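Local atomic coordinates of agmatinase (Burkholderia thailandensis, PDB entry 4DZ4), a protein that probably hydrolyses agmatine to putrescine and urea, as a manganese-dependent hydrolase of the arginase family with two metal ions per subunit. Residues 85-96 / 310-320. Sequence-based numbering, arbitrary orientation.
Sequences PYPWGFDPFDDL and CDLLCLWRQRK. With EDO (1,2-ethanediol), chain T.
Trp-88, Phe-90 and Asp-95 pack against Asp-311, Cys-314 and Arg-317 in a mixed aromatic and ionic loop-to-helix contact, away from the manganese site. It joins the loop leading into strand 98-103 to the C-terminal helix 300-323, whose Leu-312 and Trp-316 touch strands 131-136 and 282-289 of the parallel sheet. Cys-314 CB stands 3.5 Å from the centroid of the five-membered ring of Trp-88, a CH-pi contact over one face, and SG adds a sulfur-aromatic contact over the same ring. At the ring's edge, NE1 of Trp-88 donates in plane to Asp-311 OD1 (2.8 Å, N-H...O 162°), reaching that oxygen from above the carboxylate plane; Arg-276 pairs with OD2. Arg-317 bends at chi2 (-87°), which brings its guanidinium over Phe-90 in a cation-pi contact, CZ lying 4.2 Å from the ring centroid and 16° off the normal. Trp-88 CB lies against the rim of the opposite face. Arg-317 and Asp-95, nearly coplanar, form a two-point salt bridge, NE to OD1 (2.8 Å) and NH2 to OD2 (3.0 Å), both on syn lone pairs, while NH1 hydrogen-bonds to OE1 of Gln-318, its helix neighbour. Farther along, extended Lys-320 hydrogen-bonds through NZ to Asp-95 O and salt-bridges Asp-48. Bonds from all three nitrogens and an aromatic ring against one face should restrict guanidinium rotation, its charge probably largely balanced by Asp-95.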
loop_
_atom_site.group_PDB
_atom_site.type_symbol
_atom_site.label_atom_id
_atom_site.label_comp_id
_atom_site.label_asym_id
_atom_site.label_seq_id
_atom_site.Cartn_x
_atom_site.Cartn_y
_atom_site.Cartn_z
ATOM N N PRO B 85 25.112 -8.324 16.538
ATOM C CA PRO B 85 24.749 -9.055 15.318
ATOM C C PRO B 85 24.879 -10.568 15.483
ATOM O O PRO B 85 25.772 -11.047 16.210
ATOM C CB PRO B 85 25.748 -8.505 14.284
ATOM C CG PRO B 85 25.915 -7.073 14.730
ATOM C CD PRO B 85 26.071 -7.240 16.236
ATOM N N TYR B 86 23.960 -11.300 14.843
ATOM C CA TYR B 86 23.920 -12.744 14.896
ATOM C C TYR B 86 24.505 -13.337 13.605
ATOM O O TYR B 86 24.237 -12.805 12.536
ATOM C CB TYR B 86 22.472 -13.209 15.068
ATOM C CG TYR B 86 22.384 -14.659 15.443
ATOM C CD1 TYR B 86 22.530 -15.050 16.772
ATOM C CD2 TYR B 86 22.196 -15.642 14.468
ATOM C CE1 TYR B 86 22.474 -16.384 17.138
ATOM C CE2 TYR B 86 22.139 -16.980 14.814
ATOM C CZ TYR B 86 22.281 -17.336 16.152
ATOM O OH TYR B 86 22.235 -18.627 16.531
ATOM N N PRO B 87 25.284 -14.448 13.684
ATOM C CA PRO B 87 25.655 -15.278 14.820
ATOM C C PRO B 87 26.939 -14.785 15.482
ATOM O O PRO B 87 27.417 -15.423 16.415
ATOM C CB PRO B 87 25.914 -16.647 14.171
ATOM C CG PRO B 87 26.464 -16.303 12.819
ATOM C CD PRO B 87 25.790 -15.018 12.410
ATOM N N TRP B 88 27.469 -13.658 14.982
ATOM C CA TRP B 88 28.736 -13.057 15.451
ATOM C C TRP B 88 28.878 -12.968 16.949
ATOM O O TRP B 88 29.896 -13.406 17.536
ATOM C CB TRP B 88 28.857 -11.654 14.853
ATOM C CG TRP B 88 28.738 -11.650 13.345
ATOM C CD1 TRP B 88 27.640 -11.254 12.559
ATOM C CD2 TRP B 88 29.770 -12.077 12.392
ATOM N NE1 TRP B 88 27.927 -11.402 11.213
ATOM C CE2 TRP B 88 29.203 -11.890 11.049
ATOM C CE3 TRP B 88 31.061 -12.581 12.519
ATOM C CZ2 TRP B 88 29.929 -12.199 9.897
ATOM C CZ3 TRP B 88 31.783 -12.884 11.352
ATOM C CH2 TRP B 88 31.227 -12.706 10.080
ATOM N N GLY B 89 27.896 -12.348 17.597
ATOM C CA GLY B 89 27.839 -12.370 19.059
ATOM C C GLY B 89 28.797 -11.401 19.734
ATOM O O GLY B 89 29.125 -11.571 20.910
ATOM N N PHE B 90 29.264 -10.408 18.985
ATOM C CA PHE B 90 30.024 -9.309 19.570
ATOM C C PHE B 90 29.354 -8.009 19.168
ATOM O O PHE B 90 28.611 -7.974 18.189
ATOM C CB PHE B 90 31.507 -9.359 19.129
ATOM C CG PHE B 90 31.711 -9.482 17.635
ATOM C CD1 PHE B 90 31.418 -8.422 16.779
ATOM C CD2 PHE B 90 32.207 -10.668 17.084
ATOM C CE1 PHE B 90 31.596 -8.544 15.408
ATOM C CE2 PHE B 90 32.393 -10.791 15.716
ATOM C CZ PHE B 90 32.096 -9.732 14.878
ATOM N N ASP B 91 29.606 -6.938 19.922
ATOM C CA ASP B 91 29.210 -5.614 19.460
ATOM C C ASP B 91 30.381 -5.119 18.623
ATOM O O ASP B 91 31.458 -4.868 19.166
ATOM C CB ASP B 91 28.944 -4.663 20.631
ATOM C CG ASP B 91 28.597 -3.249 20.160
ATOM O OD1 ASP B 91 28.815 -2.927 18.977
ATOM O OD2 ASP B 91 28.061 -2.483 20.974
ATOM N N PRO B 92 30.194 -4.992 17.299
ATOM C CA PRO B 92 31.379 -4.675 16.521
ATOM C C PRO B 92 31.941 -3.296 16.835
ATOM O O PRO B 92 33.115 -3.059 16.570
ATOM C CB PRO B 92 30.883 -4.747 15.064
ATOM C CG PRO B 92 29.413 -4.515 15.145
ATOM C CD PRO B 92 28.976 -5.094 16.460
ATOM N N PHE B 93 31.125 -2.405 17.412
ATOM C CA PHE B 93 31.535 -1.002 17.539
ATOM C C PHE B 93 32.390 -0.782 18.766
ATOM O O PHE B 93 32.925 0.300 18.960
ATOM C CB PHE B 93 30.322 -0.066 17.473
ATOM C CG PHE B 93 29.450 -0.354 16.294
ATOM C CD1 PHE B 93 29.993 -0.333 15.009
ATOM C CD2 PHE B 93 28.116 -0.692 16.458
ATOM C CE1 PHE B 93 29.212 -0.631 13.898
ATOM C CE2 PHE B 93 27.315 -0.964 15.341
ATOM C CZ PHE B 93 27.871 -0.960 14.076
ATOM N N ASP B 94 32.566 -1.836 19.558
ATOM C CA ASP B 94 33.496 -1.766 20.690
ATOM C C ASP B 94 34.936 -1.675 20.227
ATOM O O ASP B 94 35.777 -1.108 20.933
ATOM C CB ASP B 94 33.276 -2.924 21.657
ATOM C CG ASP B 94 32.064 -2.709 22.532
ATOM O OD1 ASP B 94 31.656 -1.532 22.716
ATOM O OD2 ASP B 94 31.500 -3.708 23.022
ATOM N N ASP B 95 35.247 -2.228 19.053
ATOM C CA ASP B 95 36.610 -2.122 18.559
ATOM C C ASP B 95 36.766 -1.878 17.074
ATOM O O ASP B 95 37.885 -1.890 16.576
ATOM C CB ASP B 95 37.489 -3.289 19.046
ATOM C CG ASP B 95 36.898 -4.632 18.739
ATOM O OD1 ASP B 95 36.176 -4.772 17.728
ATOM O OD2 ASP B 95 37.161 -5.569 19.523
ATOM N N LEU B 96 35.645 -1.631 16.382
ATOM C CA LEU B 96 35.671 -1.155 15.006
ATOM C C LEU B 96 34.991 0.212 14.971
ATOM O O LEU B 96 33.824 0.342 15.358
ATOM C CB LEU B 96 34.906 -2.103 14.054
ATOM C CG LEU B 96 34.965 -1.797 12.544
ATOM C CD1 LEU B 96 36.297 -2.163 11.912
ATOM C CD2 LEU B 96 33.833 -2.517 11.793
ATOM N N CYS B 310 25.385 -4.846 7.571
ATOM C CA CYS B 310 25.798 -5.148 8.937
ATOM C C CYS B 310 26.829 -6.287 8.912
ATOM O O CYS B 310 27.891 -6.207 9.551
ATOM C CB CYS B 310 24.579 -5.520 9.799
ATOM S SG CYS B 310 25.011 -6.152 11.451
ATOM N N ASP B 311 26.544 -7.311 8.130
ATOM C CA ASP B 311 27.499 -8.415 8.006
ATOM C C ASP B 311 28.831 -8.008 7.392
ATOM O O ASP B 311 29.868 -8.521 7.815
ATOM C CB ASP B 311 26.847 -9.602 7.295
ATOM C CG ASP B 311 25.833 -10.318 8.201
ATOM O OD1 ASP B 311 26.047 -10.350 9.431
ATOM O OD2 ASP B 311 24.826 -10.863 7.688
ATOM N N LEU B 312 28.812 -7.080 6.432
ATOM C CA LEU B 312 30.057 -6.508 5.900
ATOM C C LEU B 312 30.873 -5.814 7.003
ATOM O O LEU B 312 32.096 -6.017 7.100
ATOM C CB LEU B 312 29.774 -5.554 4.713
ATOM C CG LEU B 312 29.228 -6.291 3.471
ATOM C CD1 LEU B 312 28.612 -5.305 2.496
ATOM C CD2 LEU B 312 30.349 -7.091 2.794
ATOM N N LEU B 313 30.213 -5.005 7.840
ATOM C CA LEU B 313 30.909 -4.414 9.003
ATOM C C LEU B 313 31.535 -5.492 9.899
ATOM O O LEU B 313 32.645 -5.326 10.374
ATOM C CB LEU B 313 29.995 -3.527 9.857
ATOM C CG LEU B 313 29.474 -2.312 9.068
ATOM C CD1 LEU B 313 28.524 -1.482 9.923
ATOM C CD2 LEU B 313 30.645 -1.452 8.635
ATOM N N CYS B 314 30.806 -6.569 10.135
ATOM C CA CYS B 314 31.291 -7.600 11.035
ATOM C C CYS B 314 32.503 -8.300 10.447
ATOM O O CYS B 314 33.422 -8.645 11.187
ATOM C CB CYS B 314 30.152 -8.573 11.373
ATOM S SG CYS B 314 28.899 -7.853 12.457
ATOM N N LEU B 315 32.510 -8.490 9.124
ATOM C CA LEU B 315 33.675 -9.062 8.435
ATOM C C LEU B 315 34.895 -8.182 8.674
ATOM O O LEU B 315 35.969 -8.692 9.017
ATOM C CB LEU B 315 33.443 -9.238 6.946
ATOM C CG LEU B 315 32.450 -10.352 6.557
ATOM C CD1 LEU B 315 32.129 -10.251 5.072
ATOM C CD2 LEU B 315 33.045 -11.714 6.877
ATOM N N TRP B 316 34.722 -6.867 8.525
ATOM C CA TRP B 316 35.826 -5.955 8.836
ATOM C C TRP B 316 36.262 -5.965 10.289
ATOM O O TRP B 316 37.466 -5.859 10.564
ATOM C CB TRP B 316 35.527 -4.541 8.342
ATOM C CG TRP B 316 35.712 -4.368 6.849
ATOM C CD1 TRP B 316 36.801 -4.755 6.054
ATOM C CD2 TRP B 316 34.779 -3.704 5.917
ATOM N NE1 TRP B 316 36.598 -4.403 4.733
ATOM C CE2 TRP B 316 35.412 -3.761 4.583
ATOM C CE3 TRP B 316 33.534 -3.100 6.051
ATOM C CZ2 TRP B 316 34.792 -3.233 3.443
ATOM C CZ3 TRP B 316 32.920 -2.570 4.895
ATOM C CH2 TRP B 316 33.558 -2.609 3.631
ATOM N N ARG B 317 35.306 -6.075 11.223
ATOM C CA ARG B 317 35.644 -6.149 12.664
ATOM C C ARG B 317 36.538 -7.364 12.867
ATOM O O ARG B 317 37.553 -7.279 13.559
ATOM C CB ARG B 317 34.385 -6.247 13.547
ATOM C CG ARG B 317 34.638 -6.139 15.052
ATOM C CD ARG B 317 34.968 -7.507 15.642
ATOM N NE ARG B 317 35.409 -7.422 17.026
ATOM C CZ ARG B 317 35.684 -8.477 17.793
ATOM N NH1 ARG B 317 35.563 -9.705 17.318
ATOM N NH2 ARG B 317 36.100 -8.302 19.035
ATOM N N GLN B 318 36.168 -8.484 12.255
ATOM C CA GLN B 318 36.947 -9.718 12.421
ATOM C C GLN B 318 38.352 -9.625 11.848
ATOM O O GLN B 318 39.307 -10.127 12.476
ATOM C CB GLN B 318 36.212 -10.929 11.834
ATOM C CG GLN B 318 34.967 -11.342 12.609
ATOM C CD GLN B 318 35.255 -11.845 14.024
ATOM O OE1 GLN B 318 35.695 -11.083 14.894
ATOM N NE2 GLN B 318 34.990 -13.133 14.268
ATOM N N ARG B 319 38.489 -8.990 10.687
ATOM C CA ARG B 319 39.796 -8.723 10.085
ATOM C C ARG B 319 40.684 -7.815 10.967
ATOM O O ARG B 319 41.887 -8.089 11.151
ATOM C CB ARG B 319 39.619 -8.127 8.689
ATOM N N LYS B 320 40.104 -6.749 11.518
ATOM C CA LYS B 320 40.848 -5.860 12.418
ATOM C C LYS B 320 41.226 -6.590 13.717
ATOM O O LYS B 320 42.380 -6.531 14.151
ATOM C CB LYS B 320 40.078 -4.555 12.706
ATOM C CG LYS B 320 40.834 -3.565 13.603
ATOM C CD LYS B 320 39.994 -2.364 14.034
ATOM C CE LYS B 320 40.748 -1.492 15.043
ATOM N NZ LYS B 320 39.913 -0.440 15.704
HETATM C C1 EDO T . 24.352 -4.382 20.970
HETATM O O1 EDO T . 25.447 -4.612 20.067
HETATM C C2 EDO T . 24.282 -2.921 21.368
HETATM O O2 EDO T . 25.415 -2.699 22.223
HETATM O O HOH W 1 24.230 -10.187 11.373
HETATM O O HOH W 2 38.055 -5.161 15.583
#